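Local coordinates for choline binding protein PCPA (Streptococcus pneumoniae, PDB 4CP6) that probably anchors to choline of the pneumococcal cell wall, carries a leucine-rich repeat region likely held at the surface, and is a vaccine antigen, at residues E304-L309 against K327-H332; S354-G359 against D381-P386; K365-K370 against E387-Y392; F376-D381 against K399-S404. One frame throughout, in Å; residues are numbered along the deposited sequence.

Contact 1 (E304-L309 against K327-H332)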
loop_
_atom_site.group_PDB
_atom_site.type_symbol
_atom_site.label_atom_id
_atom_site.label_comp_id
_atom_site.label_asym_id
_atom_site.label_seq_id
_atom_site.Cartn_x
_atom_site.Cartn_y
_atom_site.Cartn_z
ATOM N N GLU A 304 -4.931 1.824 22.768
ATOM C CA GLU A 304 -4.078 0.826 23.382
ATOM C C GLU A 304 -2.751 0.623 22.655
ATOM O O GLU A 304 -1.770 0.216 23.291
ATOM C CB GLU A 304 -4.784 -0.542 23.320
ATOM C CG GLU A 304 -6.117 -0.649 24.051
ATOM C CD GLU A 304 -6.871 -1.946 23.791
ATOM O OE1 GLU A 304 -6.295 -2.871 23.167
ATOM O OE2 GLU A 304 -8.059 -2.022 24.181
ATOM N N THR A 305 -2.750 0.753 21.322
ATOM C CA THR A 305 -1.599 0.384 20.515
ATOM C C THR A 305 -1.313 1.428 19.478
ATOM O O THR A 305 -2.213 1.799 18.717
ATOM C CB THR A 305 -1.932 -0.979 19.803
ATOM O OG1 THR A 305 -2.231 -1.949 20.815
ATOM C CG2 THR A 305 -0.788 -1.471 18.903
ATOM N N ILE A 306 -0.028 1.806 19.349
ATOM C CA ILE A 306 0.426 2.710 18.301
ATOM C C ILE A 306 1.613 2.011 17.660
ATOM O O ILE A 306 2.653 1.852 18.296
ATOM C CB ILE A 306 0.795 4.117 18.785
ATOM C CG1 ILE A 306 -0.286 4.707 19.679
ATOM C CG2 ILE A 306 1.065 5.025 17.574
ATOM C CD1 ILE A 306 0.137 6.077 20.276
ATOM N N GLU A 307 1.465 1.561 16.402
ATOM C CA GLU A 307 2.477 0.764 15.738
ATOM C C GLU A 307 3.624 1.557 15.142
ATOM O O GLU A 307 3.625 2.797 15.122
ATOM C CB GLU A 307 1.818 -0.135 14.673
ATOM C CG GLU A 307 0.815 -1.131 15.227
ATOM C CD GLU A 307 0.342 -2.160 14.212
ATOM O OE1 GLU A 307 0.314 -1.886 12.984
ATOM O OE2 GLU A 307 -0.024 -3.263 14.673
ATOM N N ARG A 308 4.600 0.813 14.630
ATOM C CA ARG A 308 5.820 1.338 14.057
ATOM C C ARG A 308 5.609 2.476 13.069
ATOM O O ARG A 308 4.798 2.365 12.151
ATOM C CB ARG A 308 6.598 0.181 13.395
ATOM C CG ARG A 308 7.800 0.593 12.540
ATOM C CD ARG A 308 8.689 -0.607 12.201
ATOM N NE ARG A 308 9.849 -0.183 11.400
ATOM C CZ ARG A 308 9.935 -0.225 10.075
ATOM N NH1 ARG A 308 8.917 -0.667 9.349
ATOM N NH2 ARG A 308 11.052 0.167 9.465
ATOM N N LEU A 309 6.327 3.565 13.261
ATOM C CA LEU A 309 6.355 4.704 12.353
ATOM C C LEU A 309 4.969 5.246 12.065
ATOM O O LEU A 309 4.732 5.797 10.992
ATOM C CB LEU A 309 7.167 4.404 11.071
ATOM C CG LEU A 309 8.680 4.230 11.341
ATOM C CD1 LEU A 309 9.362 3.465 10.201
ATOM C CD2 LEU A 309 9.333 5.585 11.555
ATOM N N LYS A 327 -0.683 0.861 25.854
ATOM C CA LYS A 327 0.026 -0.311 26.345
ATOM C C LYS A 327 1.158 -0.732 25.429
ATOM O O LYS A 327 2.143 -1.305 25.896
ATOM C CB LYS A 327 -0.954 -1.488 26.474
ATOM C CG LYS A 327 -2.117 -1.252 27.461
ATOM C CD LYS A 327 -2.880 -2.547 27.738
ATOM C CE LYS A 327 -4.359 -2.436 27.439
ATOM N NZ LYS A 327 -5.074 -3.724 27.666
ATOM N N ASN A 328 0.993 -0.524 24.112
ATOM C CA ASN A 328 1.942 -1.057 23.147
ATOM C C ASN A 328 2.394 0.005 22.194
ATOM O O ASN A 328 1.572 0.605 21.500
ATOM C CB ASN A 328 1.267 -2.191 22.332
ATOM C CG ASN A 328 0.499 -3.182 23.164
ATOM O OD1 ASN A 328 1.069 -3.863 24.030
ATOM N ND2 ASN A 328 -0.817 -3.233 22.981
ATOM N N PHE A 329 3.704 0.203 22.115
ATOM C CA PHE A 329 4.307 1.101 21.136
ATOM C C PHE A 329 5.190 0.283 20.211
ATOM O O PHE A 329 6.046 -0.467 20.705
ATOM C CB PHE A 329 5.200 2.141 21.803
ATOM C CG PHE A 329 4.475 3.131 22.656
ATOM C CD1 PHE A 329 3.813 4.216 22.086
ATOM C CD2 PHE A 329 4.440 2.984 24.036
ATOM C CE1 PHE A 329 3.112 5.122 22.887
ATOM C CE2 PHE A 329 3.755 3.898 24.829
ATOM C CZ PHE A 329 3.116 4.970 24.259
ATOM N N GLY A 330 5.040 0.446 18.894
ATOM C CA GLY A 330 5.947 -0.231 17.984
ATOM C C GLY A 330 7.299 0.473 17.971
ATOM O O GLY A 330 7.476 1.575 18.522
ATOM N N LYS A 331 8.252 -0.139 17.272
ATOM C CA LYS A 331 9.605 0.411 17.110
ATOM C C LYS A 331 9.516 1.714 16.295
ATOM O O LYS A 331 8.749 1.784 15.335
ATOM C CB LYS A 331 10.479 -0.639 16.399
ATOM C CG LYS A 331 11.946 -0.288 16.241
ATOM C CD LYS A 331 12.736 -1.508 15.747
ATOM C CE LYS A 331 14.144 -1.167 15.316
ATOM N NZ LYS A 331 15.014 -2.379 15.254
ATOM N N HIS A 332 10.271 2.749 16.651
ATOM C CA HIS A 332 10.265 4.022 15.913
ATOM C C HIS A 332 8.862 4.588 15.781
ATOM O O HIS A 332 8.452 5.011 14.704
ATOM C CB HIS A 332 10.957 3.904 14.543
ATOM C CG HIS A 332 12.426 3.664 14.665
ATOM N ND1 HIS A 332 13.303 4.657 15.069
ATOM C CD2 HIS A 332 13.116 2.524 14.472
ATOM C CE1 HIS A 332 14.509 4.096 15.018
ATOM N NE2 HIS A 332 14.437 2.814 14.722
HETATM O O HOH W 1 -3.864 -4.306 24.622
#
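The F329 ring takes I306 CD1 obliquely at its CE1, 4.1 Å away; the two side chains lie side by side, point the same way, and both pack on L322. F356 meets the F329 ring edge-to-face, and F355 stacks with the imidazole of H332. One face of the R308 guanidinium is covered from within its own segment, by L309 CD1 standing 3.6 Å above the centre of the plane. Nearer the backbone, R308 CG is anti to its own N (chi1 170°) and lies 3.2 Å from K331 O. This is the parallel stacking of successive coils in a BspA-type leucine-rich repeat solenoid. Strands 305-306 and 328-329 pair through I306 N to N328 O at 2.9 Å and G330 N to I306 O at 2.8 Å. Just ahead of them E304 O is gripped by two amides, K327 N and N328 N. Past the strands, L309 N bonds H332 O at 2.9 Å, coming in 54° above the carbonyl plane, while L309 CD2 rests 3.8 Å from H332 CB. At the other end a water donates to E304 OE1 and weakly accepts from K327 NZ, the two charged atoms themselves standing 4.7 Å apart.

Contact 2 (S354-G359 against D381-P386)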
loop_
_atom_site.group_PDB
_atom_site.type_symbol
_atom_site.label_atom_id
_atom_site.label_comp_id
_atom_site.label_asym_id
_atom_site.label_seq_id
_atom_site.Cartn_x
_atom_site.Cartn_y
_atom_site.Cartn_z
ATOM N N SER A 354 12.653 0.950 23.436
ATOM C CA SER A 354 13.732 1.384 22.587
ATOM C C SER A 354 13.135 2.080 21.378
ATOM O O SER A 354 12.049 1.708 20.902
ATOM C CB SER A 354 14.488 0.158 22.078
ATOM O OG SER A 354 15.211 -0.414 23.156
ATOM N N PHE A 355 13.856 3.058 20.837
ATOM C CA PHE A 355 13.503 3.727 19.572
ATOM C C PHE A 355 12.166 4.469 19.625
ATOM O O PHE A 355 11.494 4.641 18.599
ATOM C CB PHE A 355 13.516 2.715 18.402
ATOM C CG PHE A 355 14.816 1.943 18.297
ATOM C CD1 PHE A 355 16.020 2.604 18.114
ATOM C CD2 PHE A 355 14.831 0.564 18.431
ATOM C CE1 PHE A 355 17.219 1.894 18.015
ATOM C CE2 PHE A 355 16.035 -0.150 18.348
ATOM C CZ PHE A 355 17.213 0.524 18.133
ATOM N N PHE A 356 11.800 4.957 20.794
ATOM C CA PHE A 356 10.545 5.660 21.025
ATOM C C PHE A 356 10.457 7.005 20.312
ATOM O O PHE A 356 9.454 7.295 19.630
ATOM C CB PHE A 356 10.397 5.822 22.526
ATOM C CG PHE A 356 9.130 6.451 23.034
ATOM C CD1 PHE A 356 7.914 5.777 22.943
ATOM C CD2 PHE A 356 9.167 7.664 23.721
ATOM C CE1 PHE A 356 6.744 6.329 23.492
ATOM C CE2 PHE A 356 8.002 8.211 24.269
ATOM C CZ PHE A 356 6.807 7.527 24.156
ATOM N N LEU A 357 11.527 7.832 20.425
ATOM C CA LEU A 357 11.498 9.176 19.861
ATOM C C LEU A 357 12.860 9.489 19.284
ATOM O O LEU A 357 13.878 9.323 19.974
ATOM C CB LEU A 357 11.066 10.139 20.954
ATOM C CG LEU A 357 11.002 11.597 20.561
ATOM C CD1 LEU A 357 9.955 11.839 19.439
ATOM C CD2 LEU A 357 10.700 12.461 21.749
ATOM N N SER A 358 12.901 9.866 18.004
ATOM C CA SER A 358 14.169 10.052 17.307
ATOM C C SER A 358 13.947 10.870 16.046
ATOM O O SER A 358 12.820 11.271 15.716
ATOM C CB SER A 358 14.788 8.693 16.934
ATOM O OG SER A 358 13.934 7.982 16.044
ATOM N N GLY A 359 15.039 11.096 15.313
ATOM C CA GLY A 359 14.992 11.811 14.046
ATOM C C GLY A 359 14.961 13.315 14.182
ATOM O O GLY A 359 15.328 13.865 15.217
ATOM N N ASP A 381 18.426 3.644 24.474
ATOM C CA ASP A 381 18.053 4.055 23.124
ATOM C C ASP A 381 16.585 4.434 23.008
ATOM O O ASP A 381 16.065 4.515 21.892
ATOM C CB ASP A 381 18.464 3.002 22.079
ATOM C CG ASP A 381 17.879 1.643 22.333
ATOM O OD1 ASP A 381 17.068 1.509 23.266
ATOM O OD2 ASP A 381 18.191 0.713 21.560
ATOM N N THR A 382 15.893 4.685 24.137
ATOM C CA THR A 382 14.508 5.165 24.067
ATOM C C THR A 382 14.478 6.515 23.330
ATOM O O THR A 382 13.654 6.719 22.424
ATOM C CB THR A 382 13.956 5.310 25.482
ATOM O OG1 THR A 382 13.790 4.006 26.045
ATOM C CG2 THR A 382 12.620 6.051 25.520
ATOM N N PHE A 383 15.353 7.434 23.745
ATOM C CA PHE A 383 15.424 8.776 23.178
ATOM C C PHE A 383 16.704 8.997 22.411
ATOM O O PHE A 383 17.797 8.630 22.878
ATOM C CB PHE A 383 15.387 9.808 24.332
ATOM C CG PHE A 383 14.080 9.819 25.079
ATOM C CD1 PHE A 383 12.939 10.375 24.515
ATOM C CD2 PHE A 383 13.992 9.305 26.374
ATOM C CE1 PHE A 383 11.723 10.368 25.204
ATOM C CE2 PHE A 383 12.787 9.354 27.085
ATOM C CZ PHE A 383 11.663 9.885 26.494
ATOM N N ALA A 384 16.594 9.646 21.262
ATOM C CA ALA A 384 17.721 10.154 20.503
ATOM C C ALA A 384 17.254 11.539 20.100
ATOM O O ALA A 384 16.641 11.746 19.033
ATOM C CB ALA A 384 18.029 9.289 19.289
ATOM N N ILE A 385 17.421 12.480 21.038
ATOM C CA ILE A 385 16.842 13.809 20.911
ATOM C C ILE A 385 17.859 14.921 21.168
ATOM O O ILE A 385 18.906 14.674 21.786
ATOM C CB ILE A 385 15.656 13.941 21.915
ATOM C CG1 ILE A 385 16.115 13.835 23.397
ATOM C CG2 ILE A 385 14.547 12.911 21.605
ATOM C CD1 ILE A 385 15.011 14.175 24.425
ATOM N N PRO A 386 17.546 16.173 20.772
ATOM C CA PRO A 386 18.470 17.279 21.072
ATOM C C PRO A 386 18.634 17.470 22.582
ATOM O O PRO A 386 17.682 17.295 23.375
ATOM C CB PRO A 386 17.790 18.481 20.417
ATOM C CG PRO A 386 16.938 17.872 19.306
ATOM C CD PRO A 386 16.389 16.640 19.976
HETATM O O HOH W 2 15.410 6.533 19.918
HETATM O O HOH W 3 16.831 14.091 17.454
HETATM O O HOH W 4 17.859 10.865 16.212
#
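S354 OG donates to D381 OD1 at 2.7 Å, meeting the carboxylate on its syn side and 21° out of its plane. A second bond ties the same two turns: F355 N reaches D381 O at 2.8 Å, from above the carbonyl plane. D381 CG sits between its own N and carbonyl carbon (chi1 57°), which turns it, and with it the carboxylate, to the side of S354 and F355. The other carboxylate oxygen, OD2, lies over one face of the F355 ring, 3.6 Å from CZ, with ring and carboxylate planes 48° apart. Further along, L357 N bonds T382 O at 3.1 Å and A384 N returns to L357 O at 3.0 Å, which makes a single bridge between L357 and F383 rather than a continuous pairing. Where the backbones part, two waters join G359 to A384 O, one through G359 O and the other through G359 N.

Packing takes over on the inner side. F383 CE1 lies at the edge of the F356 ring, near its plane and 4.0 Å from CD2, and T382 CG2 covers one face of F383, offset toward the rim. L357 and I385 cross at about a right angle, CD2 to CG2 at 3.9 Å. T382 OG1 is held by hydrogen bonds to K379 N and to the L352 and P353 carbonyls. The arrangement joins neighbouring turns of the leucine-rich repeat coil: L357, F383 and I385 all touch I367 of strand 366-369, strand 334-335 flanks 357-358 on the preceding coil, and strand 342-345 touches F356 and L357.

Contact 3 (K365-K370 against E387-Y392)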
loop_
_atom_site.group_PDB
_atom_site.type_symbol
_atom_site.label_atom_id
_atom_site.label_comp_id
_atom_site.label_asym_id
_atom_site.label_seq_id
_atom_site.Cartn_x
_atom_site.Cartn_y
_atom_site.Cartn_z
ATOM N N LYS A 365 10.685 21.429 22.331
ATOM C CA LYS A 365 11.077 22.195 23.508
ATOM C C LYS A 365 10.925 21.410 24.780
ATOM O O LYS A 365 11.720 21.562 25.712
ATOM C CB LYS A 365 10.153 23.442 23.541
ATOM C CG LYS A 365 10.079 24.244 24.812
ATOM C CD LYS A 365 9.219 25.494 24.567
ATOM C CE LYS A 365 7.814 25.363 25.112
ATOM N NZ LYS A 365 7.192 26.693 25.363
ATOM N N GLU A 366 9.886 20.558 24.848
ATOM C CA GLU A 366 9.573 19.938 26.123
ATOM C C GLU A 366 8.899 18.579 26.006
ATOM O O GLU A 366 8.137 18.361 25.064
ATOM C CB GLU A 366 8.637 20.877 26.935
ATOM C CG GLU A 366 7.380 21.291 26.191
ATOM C CD GLU A 366 6.475 22.317 26.852
ATOM O OE1 GLU A 366 6.743 22.702 28.013
ATOM O OE2 GLU A 366 5.461 22.695 26.222
ATOM N N ILE A 367 9.190 17.699 26.965
ATOM C CA ILE A 367 8.568 16.383 27.124
ATOM C C ILE A 367 8.044 16.323 28.549
ATOM O O ILE A 367 8.818 16.481 29.509
ATOM C CB ILE A 367 9.545 15.221 26.819
ATOM C CG1 ILE A 367 10.052 15.258 25.367
ATOM C CG2 ILE A 367 8.883 13.874 27.124
ATOM C CD1 ILE A 367 11.217 14.290 25.088
ATOM N N HIS A 368 6.735 16.081 28.694
ATOM C CA HIS A 368 6.094 15.966 29.999
ATOM C C HIS A 368 5.773 14.506 30.259
ATOM O O HIS A 368 4.970 13.917 29.506
ATOM C CB HIS A 368 4.821 16.821 30.060
ATOM C CG HIS A 368 5.062 18.279 29.841
ATOM N ND1 HIS A 368 5.098 19.161 30.910
ATOM C CD2 HIS A 368 5.223 18.973 28.692
ATOM C CE1 HIS A 368 5.336 20.350 30.387
ATOM N NE2 HIS A 368 5.417 20.296 29.054
ATOM N N ILE A 369 6.367 13.908 31.289
ATOM C CA ILE A 369 6.148 12.516 31.665
ATOM C C ILE A 369 5.208 12.540 32.849
ATOM O O ILE A 369 5.598 13.004 33.926
ATOM C CB ILE A 369 7.464 11.797 31.975
ATOM C CG1 ILE A 369 8.440 11.936 30.759
ATOM C CG2 ILE A 369 7.201 10.337 32.384
ATOM C CD1 ILE A 369 9.723 11.088 30.828
ATOM N N LYS A 370 3.974 12.048 32.673
ATOM C CA LYS A 370 2.981 12.141 33.754
ATOM C C LYS A 370 2.984 10.993 34.736
ATOM O O LYS A 370 2.387 11.131 35.808
ATOM C CB LYS A 370 1.584 12.302 33.133
ATOM C CG LYS A 370 1.422 13.597 32.353
ATOM C CD LYS A 370 0.013 13.777 31.814
ATOM C CE LYS A 370 -0.982 14.343 32.791
ATOM N NZ LYS A 370 -2.372 14.184 32.277
ATOM N N GLU A 387 19.856 17.852 23.008
ATOM C CA GLU A 387 20.121 18.088 24.423
ATOM C C GLU A 387 19.316 19.264 24.981
ATOM O O GLU A 387 19.151 19.380 26.198
ATOM C CB GLU A 387 21.621 18.276 24.652
ATOM C CG GLU A 387 22.002 18.318 26.117
ATOM C CD GLU A 387 23.498 18.206 26.296
ATOM O OE1 GLU A 387 24.172 19.258 26.223
ATOM O OE2 GLU A 387 24.003 17.065 26.388
ATOM N N THR A 388 18.815 20.142 24.083
ATOM C CA THR A 388 18.036 21.313 24.514
ATOM C C THR A 388 16.610 20.977 24.954
ATOM O O THR A 388 15.934 21.822 25.546
ATOM C CB THR A 388 17.996 22.326 23.398
ATOM O OG1 THR A 388 17.591 21.660 22.204
ATOM C CG2 THR A 388 19.339 23.009 23.204
ATOM N N VAL A 389 16.122 19.768 24.651
ATOM C CA VAL A 389 14.770 19.413 25.063
ATOM C C VAL A 389 14.726 19.363 26.593
ATOM O O VAL A 389 15.616 18.783 27.218
ATOM C CB VAL A 389 14.343 18.044 24.465
ATOM C CG1 VAL A 389 12.936 17.655 24.940
ATOM C CG2 VAL A 389 14.384 18.070 22.935
ATOM N N LYS A 390 13.680 19.945 27.186
ATOM C CA LYS A 390 13.485 19.936 28.621
ATOM C C LYS A 390 12.523 18.836 29.010
ATOM O O LYS A 390 11.488 18.659 28.337
ATOM C CB LYS A 390 12.885 21.261 29.105
ATOM C CG LYS A 390 13.425 22.505 28.468
ATOM C CD LYS A 390 12.489 23.645 28.731
ATOM C CE LYS A 390 12.570 24.595 27.588
ATOM N NZ LYS A 390 13.697 25.554 27.708
ATOM N N PHE A 391 12.813 18.139 30.100
ATOM C CA PHE A 391 11.878 17.157 30.630
ATOM C C PHE A 391 11.205 17.683 31.862
ATOM O O PHE A 391 11.869 18.309 32.715
ATOM C CB PHE A 391 12.575 15.853 30.999
ATOM C CG PHE A 391 12.942 14.959 29.837
ATOM C CD1 PHE A 391 14.161 15.107 29.183
ATOM C CD2 PHE A 391 12.095 13.931 29.438
ATOM C CE1 PHE A 391 14.515 14.254 28.132
ATOM C CE2 PHE A 391 12.447 13.082 28.379
ATOM C CZ PHE A 391 13.651 13.252 27.730
ATOM N N TYR A 392 9.927 17.327 32.042
ATOM C CA TYR A 392 9.125 17.669 33.220
ATOM C C TYR A 392 8.669 16.321 33.771
ATOM O O TYR A 392 7.991 15.544 33.059
ATOM C CB TYR A 392 7.954 18.609 32.867
ATOM C CG TYR A 392 8.370 19.939 32.266
ATOM C CD1 TYR A 392 8.693 20.049 30.921
ATOM C CD2 TYR A 392 8.469 21.091 33.058
ATOM C CE1 TYR A 392 9.107 21.266 30.368
ATOM C CE2 TYR A 392 8.868 22.314 32.512
ATOM C CZ TYR A 392 9.190 22.397 31.164
ATOM O OH TYR A 392 9.580 23.600 30.594
HETATM O O HOH W 5 8.984 24.209 27.996
#
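H368 and Y392 lay their rings nearly parallel, planes 9° apart and centroids 4.4 Å apart, but slid so that they barely overlap: H368 CE1 sits over the rim of the phenol at CD1, 3.4 Å away. Both rings leave with CG anti to the carbonyl carbon (chi1 -60° in each), which starts them off the same way. They stand on one face of the parallel sheet that runs along the leucine-rich repeat solenoid, where strands 366-369 and 390-392 pair in register. On that same face E366 CB approaches the edge of the Y392 ring, 3.5 Å from CE1. The opposite face is apolar and buried. There I367 CD1 touches F391 CE2 obliquely at 3.7 Å, I367 CG1 meets V389 CG1 at 3.8 Å, and I369 CD1 leans on F391 CD2; F383 closes on the F391 ring edge-to-face.

The backbones are paired by four bonds, K390 N to K365 O, I367 N to K390 O, Y392 N to I367 O and I369 N to Y392 O, the last nearly straight at the hydrogen (171°). Strand 342-345 pairs with 366-369 on its other edge, and strand 412-414 follows beyond Y392. Within its own strand, H368 NE2 makes a weak bond to E366 OE1, which may help to hold the rotation of the imidazole. That carboxylate oxygen also accepts from a water at 2.7 Å from OE1, and the same water lies 2.7 Å from Y392 OH.

Contact 4 (F376-D381 against K399-S404)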
loop_
_atom_site.group_PDB
_atom_site.type_symbol
_atom_site.label_atom_id
_atom_site.label_comp_id
_atom_site.label_asym_id
_atom_site.label_seq_id
_atom_site.Cartn_x
_atom_site.Cartn_y
_atom_site.Cartn_z
ATOM N N PHE A 376 9.362 3.005 37.105
ATOM C CA PHE A 376 9.450 3.664 35.786
ATOM C C PHE A 376 10.727 3.264 35.067
ATOM O O PHE A 376 11.800 3.366 35.652
ATOM C CB PHE A 376 9.425 5.192 35.969
ATOM C CG PHE A 376 9.303 5.943 34.663
ATOM C CD1 PHE A 376 8.072 6.089 34.042
ATOM C CD2 PHE A 376 10.422 6.475 34.043
ATOM C CE1 PHE A 376 7.959 6.749 32.823
ATOM C CE2 PHE A 376 10.299 7.151 32.830
ATOM C CZ PHE A 376 9.076 7.258 32.221
ATOM N N SER A 377 10.630 2.860 33.789
ATOM C CA SER A 377 11.813 2.453 33.062
ATOM C C SER A 377 11.968 3.102 31.687
ATOM O O SER A 377 10.988 3.356 30.967
ATOM C CB SER A 377 11.868 0.932 32.956
ATOM O OG SER A 377 10.841 0.438 32.119
ATOM N N VAL A 378 13.233 3.319 31.317
ATOM C CA VAL A 378 13.687 3.946 30.071
ATOM C C VAL A 378 14.893 3.115 29.632
ATOM O O VAL A 378 15.684 2.682 30.488
ATOM C CB VAL A 378 14.136 5.415 30.368
ATOM C CG1 VAL A 378 14.726 6.103 29.143
ATOM C CG2 VAL A 378 12.973 6.241 30.927
ATOM N N LYS A 379 15.075 2.937 28.321
ATOM C CA LYS A 379 16.273 2.269 27.809
ATOM C C LYS A 379 17.236 3.327 27.327
ATOM O O LYS A 379 16.833 4.479 27.063
ATOM C CB LYS A 379 15.931 1.316 26.641
ATOM C CG LYS A 379 14.968 0.170 27.003
ATOM C CD LYS A 379 15.580 -0.820 27.992
ATOM C CE LYS A 379 14.914 -2.176 27.940
ATOM N NZ LYS A 379 15.323 -3.041 29.082
ATOM N N LYS A 380 18.512 2.952 27.144
ATOM C CA LYS A 380 19.477 3.931 26.677
ATOM C C LYS A 380 19.207 4.418 25.252
ATOM O O LYS A 380 19.667 5.495 24.875
ATOM C CB LYS A 380 20.899 3.406 26.811
ATOM C CG LYS A 380 21.326 3.483 28.273
ATOM C CD LYS A 380 22.718 2.976 28.470
ATOM C CE LYS A 380 23.117 3.065 29.920
ATOM N NZ LYS A 380 24.309 2.198 30.159
ATOM N N ASP A 381 18.426 3.644 24.474
ATOM C CA ASP A 381 18.053 4.055 23.124
ATOM C C ASP A 381 16.585 4.434 23.008
ATOM O O ASP A 381 16.065 4.515 21.892
ATOM C CB ASP A 381 18.464 3.002 22.079
ATOM C CG ASP A 381 17.879 1.643 22.333
ATOM O OD1 ASP A 381 17.068 1.509 23.266
ATOM O OD2 ASP A 381 18.191 0.713 21.560
ATOM N N LYS A 399 13.663 11.356 37.516
ATOM C CA LYS A 399 14.789 12.155 37.045
ATOM C C LYS A 399 16.059 11.284 37.063
ATOM O O LYS A 399 16.843 11.338 36.114
ATOM C CB LYS A 399 14.948 13.419 37.938
ATOM C CG LYS A 399 16.200 14.230 37.640
ATOM C CD LYS A 399 16.115 15.628 38.243
ATOM C CE LYS A 399 17.342 16.450 37.938
ATOM N NZ LYS A 399 17.077 17.880 38.246
ATOM N N ASP A 400 16.267 10.486 38.133
ATOM C CA ASP A 400 17.451 9.616 38.220
ATOM C C ASP A 400 17.462 8.597 37.095
ATOM O O ASP A 400 18.508 8.310 36.507
ATOM C CB ASP A 400 17.512 8.872 39.570
ATOM C CG ASP A 400 17.700 9.757 40.785
ATOM O OD1 ASP A 400 18.162 10.908 40.620
ATOM O OD2 ASP A 400 17.405 9.287 41.901
ATOM N N VAL A 401 16.289 8.021 36.802
ATOM C CA VAL A 401 16.191 7.049 35.705
ATOM C C VAL A 401 16.547 7.736 34.369
ATOM O O VAL A 401 17.359 7.208 33.575
ATOM C CB VAL A 401 14.781 6.416 35.675
ATOM C CG1 VAL A 401 14.569 5.650 34.369
ATOM C CG2 VAL A 401 14.573 5.508 36.892
ATOM N N LEU A 402 15.995 8.917 34.119
ATOM C CA LEU A 402 16.355 9.640 32.886
ATOM C C LEU A 402 17.835 9.979 32.815
ATOM O O LEU A 402 18.468 9.705 31.796
ATOM C CB LEU A 402 15.558 10.925 32.734
ATOM C CG LEU A 402 14.122 10.785 32.301
ATOM C CD1 LEU A 402 13.440 12.136 32.337
ATOM C CD2 LEU A 402 14.016 10.191 30.854
ATOM N N LYS A 403 18.418 10.548 33.891
ATOM C CA LYS A 403 19.833 10.894 33.879
ATOM C C LYS A 403 20.725 9.697 33.595
ATOM O O LYS A 403 21.785 9.847 32.983
ATOM C CB LYS A 403 20.259 11.475 35.225
ATOM C CG LYS A 403 19.759 12.886 35.478
ATOM C CD LYS A 403 20.048 13.331 36.913
ATOM C CE LYS A 403 21.392 14.005 37.080
ATOM N NZ LYS A 403 21.489 14.714 38.385
ATOM N N SER A 404 20.320 8.517 34.088
ATOM C CA SER A 404 21.123 7.327 33.928
ATOM C C SER A 404 21.048 6.743 32.507
ATOM O O SER A 404 21.969 6.043 32.084
ATOM C CB SER A 404 20.677 6.281 34.934
ATOM O OG SER A 404 21.495 5.134 34.844
#
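V401 and V378 make the tight part of this contact: V401 CG1 lies 3.8 Å from V378 CG2, the two side chains crossing at a slant. V401 CG1 is anti to its own N (chi1 167°), and from there it also comes to the edge of the F376 ring, near the ring plane and 4.2 Å from CD2. From the next helix residue, L402 CD2 reaches V378 CG2 at 4.1 Å, which leaves V378 CG2 wedged against two helix side chains. These contacts between side chains are all apolar. The other branch of V401, CG2, rests instead against the backbone, 3.7 Å from the carbonyl oxygen F376 O.

The elements joined are a short, weakly bonded strand of the leucine-rich repeat region, about 377-378, and helix 396-405 near the C-terminal end of the modelled chain. The strand pairs through S377 with N350 and L352 of the preceding coil. Toward its other neighbour it meets the helix, with the backbones well apart: S377 CA to V401 CA is 6.9 Å. The helix comes near the C-terminal end of the repeats, where it probably helps to cover the end of the solenoid. L402 and F376 both pack on I369, so the buried end of the contact runs on into the strand 366-369.

Toward solvent the fit is loose. K380, exposed and fully extended beyond CG, brings CE within 3.9 Å of S404 O, and its side chain also touches N405. S404, near the end of the helix, is exposed too.

In the fold
All four contacts lie on one side of the chain's centre, in the C-terminal half of the solenoid. Contact 1 is the surface one, rich in backbone bonds with charged side chains at its margins; contacts 2 and 3 are partly buried and mix backbone pairing with an apolar inner face. Contact 4 has side-chain packing alone and buries about half the area. Contacts 1 and 2 meet through two aromatic pairs, F329 with F356 and H332 with F355. Contact 2 meets contact 3 where I385 and F383 pack on F391, and contact 4 where F383 packs on L402; D381 belongs to both but touches only in contact 2. Contacts 3 and 4 meet where L402 touches F391 and I369.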